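Local coordinates for protein putative alcohol dehydrogenase (Sinorhizobium meliloti, PDB 4J6F) that is a putative alcohol dehydrogenase, probably an NAD(P)-dependent oxidoreductase of the medium-chain dehydrogenase/reductase family, at residues Asp152-Gly155 and His156-Gly160; Gly220-Ile223 and Ile224-Arg228. All blocks are in the same frame, centred on the assembly; numbering follows the deposited sequence.

Interaction 1: residues Asp152-Gly155 and His156-Gly160; sequences DYMG and HGRDG
Asp152 OD1 is gripped by two donors. His156 ND1 reaches it at 2.9 Å on its syn lone pair, with the oxygen tilted slightly from the imidazole plane. The backbone N of Tyr153 bonds the same OD1 at 2.8 Å on the anti side, but 30° out of the carboxylate plane. The carboxylate and imidazole planes stand 56° apart. Asp152 OD2 is held by Thr103.

Tyr153 O also takes two donors, His156 N and Gly157 N. The first comes from above the carbonyl plane; the second lies nearly along the C=O axis. Gly155 N bonds Arg158 O at 2.7 Å and closes the turn from Gly155 to Arg158.

His156 CB sits over one face of the Tyr153 ring, 3.5 Å from its centroid, as a CH-pi contact. With CG of His156 anti to its own N (chi1 179°), the imidazole swings off the phenol and over to Asp152. The two rings meet only obliquely. Trp97 meets both rings, and Tyr153 OH bonds Thr76.

The turn leaves strand 152-153 in the GroES-like part of the chain. ND1 donates to a carboxylate oxygen that also takes Tyr153 N, and this fixes the rotation of the imidazole.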
# COMPACT_ATOMS: atom_id res chain seq x y z
N ASP A 152 12.25 4.17 18.03
CA ASP A 152 12.18 5.50 18.62
C ASP A 152 13.39 6.25 18.05
O ASP A 152 14.13 5.70 17.21
CB ASP A 152 12.26 5.37 20.13
CG ASP A 152 11.61 6.54 20.87
OD1 ASP A 152 11.43 7.63 20.26
OD2 ASP A 152 11.29 6.35 22.07
N TYR A 153 13.61 7.49 18.48
CA TYR A 153 14.84 8.21 18.07
C TYR A 153 15.35 9.22 19.06
O TYR A 153 14.60 9.76 19.87
CB TYR A 153 14.70 8.87 16.70
CG TYR A 153 13.80 10.08 16.64
CD1 TYR A 153 14.26 11.34 17.00
CD2 TYR A 153 12.48 9.98 16.20
CE1 TYR A 153 13.43 12.47 16.94
CE2 TYR A 153 11.64 11.09 16.13
CZ TYR A 153 12.12 12.33 16.49
OH TYR A 153 11.30 13.43 16.41
N MSE A 154 16.65 9.48 18.97
CA MSE A 154 17.31 10.50 19.78
C MSE A 154 16.84 11.85 19.37
O MSE A 154 16.88 12.20 18.19
CB MSE A 154 18.81 10.35 19.58
CG MSE A 154 19.06 8.85 19.57
SE MSE A 154 20.73 8.39 20.46
CE MSE A 154 21.17 6.83 19.36
N GLY A 155 16.40 12.63 20.35
CA GLY A 155 15.72 13.88 20.11
C GLY A 155 14.23 13.72 20.37
O GLY A 155 13.50 14.72 20.46
N HIS A 156 13.77 12.48 20.48
CA HIS A 156 12.40 12.22 20.92
C HIS A 156 12.32 11.38 22.20
O HIS A 156 11.81 11.83 23.20
CB HIS A 156 11.57 11.57 19.82
CG HIS A 156 10.17 11.25 20.24
ND1 HIS A 156 9.81 10.03 20.76
CD2 HIS A 156 9.05 12.01 20.25
CE1 HIS A 156 8.53 10.04 21.05
NE2 HIS A 156 8.04 11.23 20.75
N GLY A 157 12.85 10.16 22.17
CA GLY A 157 12.82 9.30 23.35
C GLY A 157 13.92 9.55 24.38
O GLY A 157 13.92 8.95 25.45
N ARG A 158 14.82 10.47 24.05
CA ARG A 158 16.11 10.63 24.72
C ARG A 158 16.68 11.93 24.16
O ARG A 158 16.37 12.31 23.03
CB ARG A 158 16.96 9.45 24.29
CG ARG A 158 18.20 9.15 25.07
CD ARG A 158 19.10 8.32 24.17
NE ARG A 158 19.86 7.27 24.87
CZ ARG A 158 20.93 7.49 25.63
NH1 ARG A 158 21.54 6.46 26.18
NH2 ARG A 158 21.41 8.71 25.86
N ASP A 159 17.52 12.63 24.93
CA ASP A 159 18.04 13.93 24.49
C ASP A 159 18.91 13.86 23.23
O ASP A 159 19.71 12.95 23.09
CB ASP A 159 18.76 14.61 25.62
CG ASP A 159 17.81 15.24 26.63
OD1 ASP A 159 16.69 15.67 26.24
OD2 ASP A 159 18.19 15.31 27.82
N GLY A 160 18.76 14.84 22.34
CA GLY A 160 19.46 14.88 21.04
C GLY A 160 20.54 15.94 20.92
O GLY A 160 21.18 16.29 21.90

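Interaction 2: residues Gly220-Ile223 and Ile224-Arg228; sequences GSAI and IQLAR
Leu226 N meets Ala222 O at 2.7 Å in a nearly straight bond, with an N-H...O angle of 175°. Three more i to i+4 backbone bonds run beside it in helix 218-229. Ile224 N binds Gly220 O at 3.1 Å. Gln225 N binds Ser221 O at 3.1 Å, and Ala227 N binds Ile223 O at 2.7 Å.

The side chains lie against carbonyl oxygens of the preceding turn, with one apolar pair, Ala222 and Leu226. CG of Leu226 is anti to its carbonyl carbon (chi1 -61°), which brings it back over that turn. Leu226 CG lies 3.3 Å from Ala222 O. The CD1 branch of Leu226 reaches Ala222 CB at 4.4 Å. Ile224 CG1 lies 3.5 Å from Gly220 O, one turn back.

Leu226 also touches Glu196 and Leu199 of helix 189-201, while Ile223 and Ala227 face strand 209-212 through Val212 and Val210, and Ile224 touches Pro234 and Ala236 of strand 233-238. With an alanine in place of Leu226, the side of Ala222 and the face toward helix 189-201 would probably be left with a gap. The polar ends turn to other parts of the chain: Ser221 OG bonds Ala215 O and Gly217 O, in the turn before the helix, and Gln225 OE1 accepts from Arg349 N.

The helix is the crossover of a beta-alpha-beta unit between strands 209-212 and 233-238. This fits the Rossmann-type cofactor domain expected of the family. The backbone bonds satisfy the carbonyls of Gly220 to Ile223 and the N-H groups of Ile224 to Ala227, leaving the small and branched apolar side chains to pack against the sheet and helix 189-201.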
# COMPACT_ATOMS: atom_id res chain seq x y z
N GLY A 220 12.91 14.85 0.17
CA GLY A 220 12.77 14.99 -1.28
C GLY A 220 14.11 14.95 -1.95
O GLY A 220 14.38 14.08 -2.78
N SER A 221 14.98 15.87 -1.56
CA SER A 221 16.32 15.99 -2.12
C SER A 221 17.08 14.70 -1.97
O SER A 221 17.78 14.28 -2.88
CB SER A 221 17.08 17.11 -1.43
OG SER A 221 16.49 18.35 -1.77
N ALA A 222 16.93 14.07 -0.81
CA ALA A 222 17.70 12.88 -0.51
C ALA A 222 17.28 11.81 -1.48
O ALA A 222 18.12 11.13 -2.08
CB ALA A 222 17.47 12.43 0.92
N ILE A 223 15.98 11.66 -1.66
CA ILE A 223 15.48 10.64 -2.54
C ILE A 223 16.00 10.82 -3.95
O ILE A 223 16.34 9.83 -4.60
CB ILE A 223 13.96 10.55 -2.49
CG1 ILE A 223 13.57 9.69 -1.32
CG2 ILE A 223 13.41 9.92 -3.76
CD1 ILE A 223 12.16 9.90 -0.88
N ILE A 224 16.10 12.06 -4.41
CA ILE A 224 16.68 12.34 -5.72
C ILE A 224 18.11 11.80 -5.82
O ILE A 224 18.46 11.12 -6.79
CB ILE A 224 16.60 13.84 -6.06
CG1 ILE A 224 15.13 14.25 -6.16
CG2 ILE A 224 17.36 14.17 -7.35
CD1 ILE A 224 14.91 15.74 -6.32
N GLN A 225 18.92 12.08 -4.81
CA GLN A 225 20.28 11.55 -4.77
C GLN A 225 20.29 10.03 -4.62
O GLN A 225 20.96 9.33 -5.39
CB GLN A 225 21.11 12.20 -3.65
CG GLN A 225 21.43 13.67 -3.86
CD GLN A 225 22.65 14.08 -3.08
OE1 GLN A 225 23.79 13.90 -3.55
NE2 GLN A 225 22.45 14.61 -1.87
N LEU A 226 19.52 9.51 -3.67
CA LEU A 226 19.51 8.08 -3.45
C LEU A 226 19.00 7.32 -4.68
O LEU A 226 19.50 6.26 -5.00
CB LEU A 226 18.74 7.71 -2.20
CG LEU A 226 19.27 8.29 -0.89
CD1 LEU A 226 18.20 8.13 0.17
CD2 LEU A 226 20.55 7.63 -0.43
N ALA A 227 18.03 7.89 -5.39
CA ALA A 227 17.58 7.31 -6.65
C ALA A 227 18.75 7.14 -7.63
O ALA A 227 18.93 6.08 -8.24
CB ALA A 227 16.50 8.16 -7.28
N ARG A 228 19.57 8.19 -7.77
CA ARG A 228 20.71 8.12 -8.65
C ARG A 228 21.70 7.05 -8.18
O ARG A 228 22.21 6.27 -8.97
CB ARG A 228 21.39 9.48 -8.74
CG ARG A 228 20.65 10.46 -9.62
CD ARG A 228 20.64 9.96 -11.05
NE ARG A 228 19.90 10.88 -11.91
CZ ARG A 228 19.54 10.63 -13.16
NH1 ARG A 228 19.83 9.47 -13.72
NH2 ARG A 228 18.86 11.55 -13.83

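How the interactions relate
Both interactions are local and buried, but they belong to different parts of the fold. Their centres are 25 Å apart, on opposite sides of the chain's centre, and their nearest atoms are about 16 Å apart. They share no helix or strand. Interaction 1 shapes an irregular turn after a short strand of the mixed sheet. Interaction 2 is regular helix beside the parallel sheet. The chemistry follows the setting. The turn relies on a charged side chain, aromatic rings, and a carbonyl and a carboxylate oxygen each shared by two donors. The helix repeats one backbone bond and offers mainly aliphatic groups to its neighbours. Polar side chains in both contacts reach partners outside their segments.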